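Local structure of Trm112p-like protein (Encephalitozoon cuniculi, 3Q87) at residues G7-K12 with S114-V119; K12-M17 with L100-C105; L20-E25 with K54-S59; C105-P110 with V119-S124. The protein binds zinc and acts as the activating partner of a methyltransferase, in a complex responsible for methylating the translation termination factor eRF1. All blocks are in the same frame, centred on the assembly; numbering follows the deposited sequence.

Contact 1: residues G7-K12 with S114-V119. With ZN (zinc ion), chain C.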
# COMPACT_ATOMS: atom_id res chain seq x y z
N GLY A 7 -5.20 -5.95 -7.74
CA GLY A 7 -3.93 -6.03 -8.44
C GLY A 7 -2.72 -5.88 -7.53
O GLY A 7 -1.58 -6.13 -7.94
N LEU A 8 -2.95 -5.48 -6.28
CA LEU A 8 -1.86 -5.06 -5.40
C LEU A 8 -1.71 -5.94 -4.16
O LEU A 8 -0.66 -5.94 -3.50
CB LEU A 8 -2.10 -3.61 -4.95
CG LEU A 8 -1.71 -2.56 -5.99
CD1 LEU A 8 -2.64 -1.38 -5.98
CD2 LEU A 8 -0.27 -2.12 -5.76
N LEU A 9 -2.75 -6.68 -3.83
CA LEU A 9 -2.72 -7.47 -2.61
C LEU A 9 -2.32 -8.90 -2.93
O LEU A 9 -2.54 -9.36 -4.03
CB LEU A 9 -4.09 -7.45 -1.93
CG LEU A 9 -4.54 -6.20 -1.17
CD1 LEU A 9 -6.04 -6.21 -0.96
CD2 LEU A 9 -3.83 -6.11 0.17
N LYS A 10 -1.72 -9.59 -1.97
CA LYS A 10 -1.42 -11.00 -2.15
C LYS A 10 -1.55 -11.74 -0.83
O LYS A 10 -1.54 -11.13 0.24
CB LYS A 10 -0.00 -11.18 -2.70
CG LYS A 10 1.11 -10.86 -1.70
CD LYS A 10 2.48 -11.15 -2.30
CE LYS A 10 3.61 -11.01 -1.28
NZ LYS A 10 3.66 -12.16 -0.35
N CYS A 11 -1.69 -13.06 -0.91
CA CYS A 11 -1.72 -13.88 0.28
C CYS A 11 -0.38 -13.78 0.97
O CYS A 11 0.67 -13.88 0.34
CB CYS A 11 -2.02 -15.34 -0.06
SG CYS A 11 -1.86 -16.41 1.38
N LYS A 12 -0.41 -13.59 2.28
CA LYS A 12 0.83 -13.33 2.99
C LYS A 12 1.51 -14.62 3.42
O LYS A 12 2.61 -14.60 3.97
CB LYS A 12 0.56 -12.43 4.20
CG LYS A 12 -0.15 -13.15 5.34
CD LYS A 12 -0.27 -12.26 6.55
CE LYS A 12 -1.13 -12.91 7.62
NZ LYS A 12 -1.28 -11.99 8.79
N SER A 114 -14.58 -0.80 4.96
CA SER A 114 -13.73 -0.51 3.80
C SER A 114 -12.23 -0.79 3.98
O SER A 114 -11.47 -0.73 3.03
CB SER A 114 -13.93 0.93 3.33
OG SER A 114 -15.31 1.15 3.08
N ILE A 115 -11.79 -1.09 5.20
CA ILE A 115 -10.38 -1.40 5.40
C ILE A 115 -10.12 -2.89 5.19
O ILE A 115 -10.89 -3.73 5.67
CB ILE A 115 -9.95 -1.03 6.82
CG1 ILE A 115 -10.17 0.47 7.04
CG2 ILE A 115 -8.49 -1.41 7.03
CD1 ILE A 115 -10.22 0.87 8.53
N VAL A 116 -9.05 -3.22 4.47
CA VAL A 116 -8.64 -4.61 4.31
C VAL A 116 -7.74 -5.04 5.47
O VAL A 116 -6.70 -4.44 5.74
CB VAL A 116 -7.90 -4.86 2.99
CG1 VAL A 116 -7.53 -6.36 2.86
CG2 VAL A 116 -8.74 -4.39 1.80
N GLU A 117 -8.16 -6.09 6.15
CA GLU A 117 -7.53 -6.51 7.37
C GLU A 117 -6.64 -7.71 7.08
O GLU A 117 -7.13 -8.81 6.88
CB GLU A 117 -8.61 -6.87 8.38
CG GLU A 117 -8.10 -7.69 9.53
CD GLU A 117 -7.22 -6.87 10.44
OE1 GLU A 117 -7.72 -5.89 11.04
OE2 GLU A 117 -6.03 -7.20 10.55
N THR A 118 -5.33 -7.52 7.04
CA THR A 118 -4.45 -8.63 6.69
C THR A 118 -3.63 -9.15 7.87
O THR A 118 -2.78 -10.02 7.72
CB THR A 118 -3.49 -8.27 5.53
OG1 THR A 118 -2.43 -7.42 6.01
CG2 THR A 118 -4.27 -7.57 4.37
N VAL A 119 -3.89 -8.60 9.05
CA VAL A 119 -3.13 -8.99 10.23
C VAL A 119 -3.93 -10.02 11.00
O VAL A 119 -3.45 -11.10 11.27
CB VAL A 119 -2.81 -7.78 11.15
CG1 VAL A 119 -2.00 -8.23 12.38
CG2 VAL A 119 -2.04 -6.72 10.38
ZN ZN C . -2.54 -18.45 0.42
O HOH W 1 -2.59 -13.98 10.65
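K12 and T118 make the main polar link: the ammonium nitrogen K12 NZ donates to T118 O at 2.7 Å, within the carbonyl plane and with a C=O...N angle of 149°. Beyond CG the lysine chain is fully extended, which carries NZ across to the end of 114-119. The same nitrogen makes a weak bond to V119 O at 3.4 Å, and a water that accepts from K12 NZ at 3.0 Å donates to V119 O, so one charged group serves two successive carbonyls. The apolar contact is loose: L9 and V116 meet tip to tip, L9 CD1 lying 4.1 Å from V116 CG1, with L9 CD2 4.5 Å from T118 CG2. L9 and V116 also rest on L100.

V116 belongs to strand 115-117, outermost in the four-stranded antiparallel sheet of this chain. In the complex, V116 and E117 pair in a parallel ladder with a strand of the methylase chain, which prolongs the sheet across the interface; T118 OG1 hydrogen-bonds R67 O and S73 OG of that chain.

Metal coordination enters through C11, one of four cysteines on the zinc ion. A chi1 of 173°, SG anti to the backbone N, directs C11 SG to the zinc at 2.4 Å.

Contact 2: residues K12-M17 with L100-C105. With ZN (zinc ion), chain C.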
# COMPACT_ATOMS: atom_id res chain seq x y z
N LYS A 12 -0.41 -13.59 2.28
CA LYS A 12 0.83 -13.33 2.99
C LYS A 12 1.51 -14.62 3.42
O LYS A 12 2.61 -14.60 3.97
CB LYS A 12 0.56 -12.43 4.20
CG LYS A 12 -0.15 -13.15 5.34
CD LYS A 12 -0.27 -12.26 6.55
CE LYS A 12 -1.13 -12.91 7.62
NZ LYS A 12 -1.28 -11.99 8.79
N ARG A 13 0.86 -15.75 3.16
CA ARG A 13 1.37 -17.05 3.57
C ARG A 13 1.96 -17.82 2.38
O ARG A 13 3.07 -18.36 2.45
CB ARG A 13 0.26 -17.88 4.21
CG ARG A 13 0.57 -19.36 4.24
CD ARG A 13 -0.70 -20.17 4.43
NE ARG A 13 -1.07 -20.17 5.83
CZ ARG A 13 -2.31 -20.26 6.29
NH1 ARG A 13 -3.34 -20.34 5.45
NH2 ARG A 13 -2.52 -20.26 7.60
N CYS A 14 1.21 -17.87 1.27
CA CYS A 14 1.73 -18.48 0.05
C CYS A 14 2.92 -17.69 -0.50
O CYS A 14 2.89 -16.47 -0.55
CB CYS A 14 0.61 -18.64 -0.99
SG CYS A 14 -0.70 -19.80 -0.46
N SER A 15 3.97 -18.40 -0.89
CA SER A 15 5.22 -17.78 -1.31
C SER A 15 5.21 -17.53 -2.81
O SER A 15 6.23 -17.18 -3.40
CB SER A 15 6.38 -18.69 -0.95
OG SER A 15 6.11 -19.99 -1.44
N PHE A 16 4.06 -17.74 -3.43
CA PHE A 16 3.88 -17.50 -4.85
C PHE A 16 2.55 -16.79 -5.02
O PHE A 16 1.71 -16.85 -4.12
CB PHE A 16 3.85 -18.83 -5.61
CG PHE A 16 2.94 -19.86 -4.98
CD1 PHE A 16 1.74 -20.20 -5.58
CD2 PHE A 16 3.29 -20.48 -3.79
CE1 PHE A 16 0.89 -21.14 -4.99
CE2 PHE A 16 2.47 -21.41 -3.20
CZ PHE A 16 1.26 -21.75 -3.81
N MET A 17 2.36 -16.11 -6.15
CA MET A 17 1.08 -15.48 -6.44
C MET A 17 -0.03 -16.52 -6.48
O MET A 17 0.14 -17.61 -7.01
CB MET A 17 1.10 -14.73 -7.78
CG MET A 17 1.66 -13.31 -7.74
SD MET A 17 0.83 -12.20 -6.58
CE MET A 17 1.96 -12.33 -5.21
N LEU A 100 -11.65 -11.28 1.52
CA LEU A 100 -10.79 -11.75 0.45
C LEU A 100 -10.23 -13.11 0.86
O LEU A 100 -9.69 -13.24 1.95
CB LEU A 100 -9.64 -10.77 0.22
CG LEU A 100 -10.03 -9.37 -0.26
CD1 LEU A 100 -8.81 -8.48 -0.31
CD2 LEU A 100 -10.75 -9.42 -1.62
N ARG A 101 -10.33 -14.10 -0.02
CA ARG A 101 -9.87 -15.46 0.30
C ARG A 101 -8.82 -15.95 -0.70
O ARG A 101 -9.07 -15.94 -1.90
CB ARG A 101 -11.07 -16.43 0.33
CG ARG A 101 -10.65 -17.91 0.51
CD ARG A 101 -11.84 -18.86 0.65
NE ARG A 101 -12.87 -18.62 -0.35
CZ ARG A 101 -12.81 -19.05 -1.61
NH1 ARG A 101 -11.75 -19.73 -2.03
NH2 ARG A 101 -13.81 -18.79 -2.45
N CYS A 102 -7.67 -16.38 -0.21
CA CYS A 102 -6.65 -16.98 -1.06
C CYS A 102 -7.16 -18.30 -1.61
O CYS A 102 -7.54 -19.17 -0.84
CB CYS A 102 -5.37 -17.25 -0.26
SG CYS A 102 -4.12 -18.20 -1.23
N ASP A 103 -7.16 -18.46 -2.92
CA ASP A 103 -7.71 -19.67 -3.53
C ASP A 103 -6.85 -20.90 -3.29
O ASP A 103 -7.32 -22.01 -3.47
CB ASP A 103 -7.97 -19.48 -5.03
CG ASP A 103 -6.69 -19.32 -5.84
OD1 ASP A 103 -5.61 -19.14 -5.24
OD2 ASP A 103 -6.75 -19.38 -7.09
N MET A 104 -5.60 -20.70 -2.87
CA MET A 104 -4.71 -21.84 -2.67
C MET A 104 -4.68 -22.36 -1.23
O MET A 104 -4.74 -23.57 -1.01
CB MET A 104 -3.28 -21.54 -3.14
CG MET A 104 -3.18 -21.33 -4.65
SD MET A 104 -3.47 -22.82 -5.63
CE MET A 104 -2.23 -23.90 -4.90
N CYS A 105 -4.59 -21.46 -0.25
CA CYS A 105 -4.49 -21.91 1.13
C CYS A 105 -5.74 -21.56 1.94
O CYS A 105 -5.84 -21.95 3.10
CB CYS A 105 -3.26 -21.32 1.81
SG CYS A 105 -3.49 -19.58 2.23
ZN ZN C . -2.54 -18.45 0.42
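C105 and C14 bring their sulfurs to one zinc ion through different first torsions. C105 SG sits between the backbone N and the carbonyl carbon (chi1 76°), whereas C14 SG is anti to its carbonyl carbon (-65°). The resulting bonds to zinc are 2.4 Å from C14 SG, 2.3 Å from C102 SG and 2.3 Å from C105 SG; C11 completes the Cys4 site. C14 with C11, just before 12-17, and C102 with C105 form two CxxC pairs that hold the metal, as in zinc-ribbon proteins, the clan to which this family belongs.

Around the metal the sulfurs also accept hydrogen bonds. R13, its chain bent at chi3, presents the edge of its guanidinium: NH1 donates to C105 SG at 3.3 Å, with the sulfur near the guanidinium plane and an N-H...S angle of 155°. NH2 of the same group forms a salt bridge with E123. The backbone N of C105 donates to C102 SG at 3.4 Å, and a weaker bond comes from M104 N.

Away from the metal, the F16 and M104 side chains cross at about a right angle, with F16 CE1 4.1 Å from M104 CG. On one face of the F16 ring lies C14 CB, offset toward the rim.

Four thiolates on one zinc would leave net negative charge, which the arginine and the backbone N-H groups probably offset.

Contact 3: residues L20-E25 with K54-S59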
# COMPACT_ATOMS: atom_id res chain seq x y z
N LEU A 20 -6.82 -13.94 -5.06
CA LEU A 20 -7.64 -13.59 -3.90
C LEU A 20 -9.07 -13.43 -4.37
O LEU A 20 -9.34 -12.62 -5.25
CB LEU A 20 -7.15 -12.29 -3.25
CG LEU A 20 -5.68 -12.33 -2.78
CD1 LEU A 20 -5.28 -11.04 -2.04
CD2 LEU A 20 -5.43 -13.57 -1.92
N ILE A 21 -9.99 -14.20 -3.79
CA ILE A 21 -11.39 -14.16 -4.21
C ILE A 21 -12.22 -13.31 -3.27
O ILE A 21 -12.16 -13.47 -2.06
CB ILE A 21 -12.01 -15.57 -4.32
CG1 ILE A 21 -11.13 -16.48 -5.18
CG2 ILE A 21 -13.42 -15.50 -4.91
CD1 ILE A 21 -10.86 -15.92 -6.57
N LEU A 22 -13.01 -12.41 -3.85
CA LEU A 22 -13.80 -11.45 -3.10
C LEU A 22 -15.16 -12.01 -2.72
O LEU A 22 -15.88 -12.55 -3.57
CB LEU A 22 -13.98 -10.18 -3.93
CG LEU A 22 -14.49 -8.85 -3.36
CD1 LEU A 22 -15.90 -8.60 -3.79
CD2 LEU A 22 -14.38 -8.73 -1.83
N GLU A 23 -15.51 -11.89 -1.44
CA GLU A 23 -16.89 -12.05 -1.00
C GLU A 23 -17.37 -10.71 -0.47
O GLU A 23 -16.72 -10.09 0.37
CB GLU A 23 -17.01 -13.12 0.07
CG GLU A 23 -18.22 -12.93 0.95
CD GLU A 23 -18.90 -14.24 1.28
OE1 GLU A 23 -19.25 -14.46 2.46
OE2 GLU A 23 -19.08 -15.05 0.34
N CYS A 24 -18.53 -10.27 -0.96
CA CYS A 24 -19.00 -8.93 -0.68
C CYS A 24 -20.31 -8.93 0.10
O CYS A 24 -21.35 -9.30 -0.43
CB CYS A 24 -19.18 -8.18 -2.00
SG CYS A 24 -19.66 -6.47 -1.83
N GLU A 25 -20.26 -8.54 1.37
CA GLU A 25 -21.49 -8.35 2.13
C GLU A 25 -22.16 -7.04 1.71
O GLU A 25 -23.33 -7.02 1.32
CB GLU A 25 -21.26 -8.39 3.63
CG GLU A 25 -22.54 -8.57 4.43
CD GLU A 25 -23.36 -9.78 3.98
OE1 GLU A 25 -22.86 -10.92 4.12
OE2 GLU A 25 -24.50 -9.59 3.49
N LYS A 54 -13.70 -11.16 -14.29
CA LYS A 54 -14.80 -12.12 -14.22
C LYS A 54 -15.07 -12.53 -12.78
O LYS A 54 -16.22 -12.62 -12.36
CB LYS A 54 -14.46 -13.37 -15.05
CG LYS A 54 -14.40 -13.13 -16.54
CD LYS A 54 -14.03 -14.41 -17.27
CE LYS A 54 -14.08 -14.22 -18.79
NZ LYS A 54 -13.28 -15.24 -19.53
N SER A 55 -14.01 -12.78 -12.03
CA SER A 55 -14.13 -13.11 -10.61
C SER A 55 -14.81 -11.98 -9.83
O SER A 55 -15.72 -12.22 -9.03
CB SER A 55 -12.74 -13.41 -10.03
OG SER A 55 -12.82 -13.81 -8.67
N LEU A 56 -14.34 -10.76 -10.04
CA LEU A 56 -14.95 -9.60 -9.40
C LEU A 56 -16.41 -9.42 -9.80
O LEU A 56 -17.26 -9.16 -8.96
CB LEU A 56 -14.17 -8.33 -9.76
CG LEU A 56 -12.89 -8.12 -8.96
CD1 LEU A 56 -12.02 -7.01 -9.57
CD2 LEU A 56 -13.24 -7.80 -7.51
N VAL A 57 -16.71 -9.56 -11.09
CA VAL A 57 -18.08 -9.34 -11.55
C VAL A 57 -19.03 -10.32 -10.87
O VAL A 57 -20.13 -9.96 -10.46
CB VAL A 57 -18.20 -9.43 -13.07
CG1 VAL A 57 -19.62 -9.81 -13.47
CG2 VAL A 57 -17.79 -8.11 -13.70
N ASN A 58 -18.58 -11.56 -10.73
CA ASN A 58 -19.32 -12.58 -10.00
C ASN A 58 -19.49 -12.24 -8.53
O ASN A 58 -20.57 -12.40 -7.97
CB ASN A 58 -18.64 -13.93 -10.13
CG ASN A 58 -19.47 -15.05 -9.57
OD1 ASN A 58 -20.69 -15.08 -9.76
ND2 ASN A 58 -18.83 -15.98 -8.87
N SER A 59 -18.41 -11.78 -7.89
CA SER A 59 -18.46 -11.41 -6.49
C SER A 59 -19.44 -10.26 -6.24
O SER A 59 -20.05 -10.17 -5.16
CB SER A 59 -17.06 -11.02 -5.99
OG SER A 59 -16.18 -12.13 -6.01
O HOH W 2 -13.57 -11.99 -6.60
O HOH W 3 -20.03 -11.81 -2.95
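Strand 20-24 and helix 54-59 run nearly parallel, their axes 18° apart and 7.9 Å at closest approach, with the CA atoms of I21 and S55 the nearest pair. S59 and L22 form the direct polar link: S59 OG donates to L22 O at 2.5 Å, unusually short, so the exact length is doubtful. The OG is anti to its own carbonyl carbon (chi1 -65°), which turns it toward L22 O. The fit is also tight between carbons, with S59 CB only 3.5 Å from L22 CD1.

The strand is an outermost member of the chain's antiparallel sheet, and its backbone bonds to strand 98-102 through I21 with R101 and E23 with S99. This contact therefore joins the C-terminal end of helix 42-59 to the edge of the zinc-ribbon sheet.

Two waters bridge strand and helix. One accepts from L22 N at 2.8 Å and donates to S59 OG, while also hydrogen-bonding S55 OG at 2.9 Å; the other accepts from C24 N and donates to S59 O at 2.8 Å.

Beside this hydrated seam, I21 CD1 lies 3.6 Å from the hydroxyl S55 OG; the apolar pair is L22 CB with L56 CD2, 4.4 Å apart. L56 itself continues into a cluster with F89 and L90 of helix 84-91.

Contact 4: residues C105-P110 with V119-S124. With ZN (zinc ion), chain C.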
# COMPACT_ATOMS: atom_id res chain seq x y z
N CYS A 105 -4.59 -21.46 -0.25
CA CYS A 105 -4.49 -21.91 1.13
C CYS A 105 -5.74 -21.56 1.94
O CYS A 105 -5.84 -21.95 3.10
CB CYS A 105 -3.26 -21.32 1.81
SG CYS A 105 -3.49 -19.58 2.23
N GLY A 106 -6.68 -20.84 1.34
CA GLY A 106 -7.91 -20.47 2.04
C GLY A 106 -7.80 -19.37 3.10
O GLY A 106 -8.77 -19.08 3.78
N LEU A 107 -6.62 -18.79 3.28
CA LEU A 107 -6.47 -17.66 4.19
C LEU A 107 -7.47 -16.54 3.85
O LEU A 107 -7.67 -16.20 2.68
CB LEU A 107 -5.05 -17.11 4.13
CG LEU A 107 -4.70 -16.01 5.14
CD1 LEU A 107 -4.52 -16.63 6.52
CD2 LEU A 107 -3.43 -15.28 4.73
N ILE A 108 -8.08 -15.96 4.88
CA ILE A 108 -9.10 -14.94 4.72
C ILE A 108 -8.68 -13.58 5.29
O ILE A 108 -8.29 -13.49 6.45
CB ILE A 108 -10.38 -15.29 5.50
CG1 ILE A 108 -10.95 -16.64 5.06
CG2 ILE A 108 -11.40 -14.18 5.35
CD1 ILE A 108 -11.51 -16.62 3.70
N TYR A 109 -8.79 -12.55 4.46
CA TYR A 109 -8.65 -11.16 4.88
C TYR A 109 -10.05 -10.53 4.99
O TYR A 109 -10.69 -10.25 3.99
CB TYR A 109 -7.86 -10.35 3.86
CG TYR A 109 -6.41 -10.74 3.60
CD1 TYR A 109 -5.64 -11.38 4.56
CD2 TYR A 109 -5.80 -10.39 2.40
CE1 TYR A 109 -4.33 -11.70 4.33
CE2 TYR A 109 -4.47 -10.71 2.15
CZ TYR A 109 -3.74 -11.36 3.11
OH TYR A 109 -2.43 -11.66 2.86
N PRO A 110 -10.52 -10.29 6.21
CA PRO A 110 -11.81 -9.61 6.32
C PRO A 110 -11.70 -8.19 5.76
O PRO A 110 -10.63 -7.59 5.79
CB PRO A 110 -12.05 -9.54 7.83
CG PRO A 110 -11.15 -10.60 8.41
CD PRO A 110 -9.94 -10.61 7.52
N VAL A 119 -3.89 -8.60 9.05
CA VAL A 119 -3.13 -8.99 10.23
C VAL A 119 -3.93 -10.02 11.00
O VAL A 119 -3.45 -11.10 11.27
CB VAL A 119 -2.81 -7.78 11.15
CG1 VAL A 119 -2.00 -8.23 12.38
CG2 VAL A 119 -2.04 -6.72 10.38
N ASP A 120 -5.17 -9.67 11.34
CA ASP A 120 -6.05 -10.59 12.06
C ASP A 120 -6.87 -11.40 11.06
O ASP A 120 -7.98 -11.03 10.68
CB ASP A 120 -6.95 -9.84 13.04
CG ASP A 120 -6.16 -9.14 14.14
OD1 ASP A 120 -5.09 -9.65 14.53
OD2 ASP A 120 -6.61 -8.07 14.61
N THR A 121 -6.29 -12.51 10.63
CA THR A 121 -6.86 -13.30 9.55
C THR A 121 -7.76 -14.43 10.05
O THR A 121 -7.79 -14.74 11.24
CB THR A 121 -5.76 -13.89 8.68
OG1 THR A 121 -4.82 -14.59 9.52
CG2 THR A 121 -5.04 -12.78 7.94
N VAL A 122 -8.48 -15.05 9.12
CA VAL A 122 -9.32 -16.20 9.40
C VAL A 122 -8.86 -17.35 8.49
O VAL A 122 -8.44 -17.12 7.37
CB VAL A 122 -10.80 -15.88 9.09
CG1 VAL A 122 -11.69 -17.00 9.56
CG2 VAL A 122 -11.21 -14.58 9.74
N GLU A 123 -8.95 -18.58 8.98
CA GLU A 123 -8.73 -19.76 8.16
C GLU A 123 -10.05 -20.32 7.65
O GLU A 123 -11.04 -20.30 8.36
CB GLU A 123 -8.03 -20.84 8.97
CG GLU A 123 -6.69 -20.44 9.54
CD GLU A 123 -5.67 -20.14 8.47
OE1 GLU A 123 -5.83 -20.63 7.33
OE2 GLU A 123 -4.70 -19.40 8.77
N SER A 124 -10.06 -20.84 6.43
CA SER A 124 -11.29 -21.38 5.88
C SER A 124 -11.11 -22.82 5.44
O SER A 124 -12.07 -23.48 5.07
CB SER A 124 -11.75 -20.55 4.68
OG SER A 124 -10.93 -20.78 3.54
ZN ZN C . -2.54 -18.45 0.42
O HOH W 4 -7.40 -21.76 5.41
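Next to the zinc site, the tail after strand 115-117 folds back along the chain leaving the second CxxC pair, and I108 and V122 form a single antiparallel hydrogen-bonded bridge. I108 N donates to V122 O at 2.8 Å, and V122 N returns a bond to I108 O at 3.1 Å. The side chains of this pair cross obliquely, I108 CB lying 3.7 Å from V122 CB, and P110 CG extends the apolar patch to V122 CG2.

Strand 108-112 is an inner strand of the antiparallel sheet, between 98-102 and 115-117, and the tail pairs with it through that one bridge only. At the near edge of the Y109 ring, T121 CG2 lies in the ring plane, 3.7 Å from Y109 CD1, and the two side chains point the same way. The hydroxyl Y109 OH hydrogen-bonds K10 O, in the loop that carries C11.

Close to the metal, S124 OG donates to G106 O at 2.8 Å, in the carbonyl plane on a lone pair. G106 has a positive phi (73°), a conformation glycine readily adopts, and S124 OG packs close to G106 CA. L107 N donates to C105 SG at 3.4 Å, adding to the zinc ligand's hydrogen bonds. A water donates to C105 O and to E123 OE1 at 2.7 Å and accepts from S124 N, while E123 OE2, the partner of R13, lies 3.6 Å from L107 CD1.

Overall arrangement
From the N terminus, the loop 7-12 opens contact 1, which closes the longest loop when 114-119 returns to meet it. Within that loop lies contact 2, which shares K12 and closes at 100-105; contact 3, a shorter closure between strand 20-24 and helix 54-59, falls inside both. Contact 4 opens after contact 2 has closed, at their common residue C105, and crosses contact 1, with V119 shared. Contacts 1, 2 and 4 gather around the zinc ion, and the R13-E123 salt bridge ties 2 to 4. Contact 3 lies farther away, joining the helical part to the same four-stranded sheet through strand 20-24, next to 98-102.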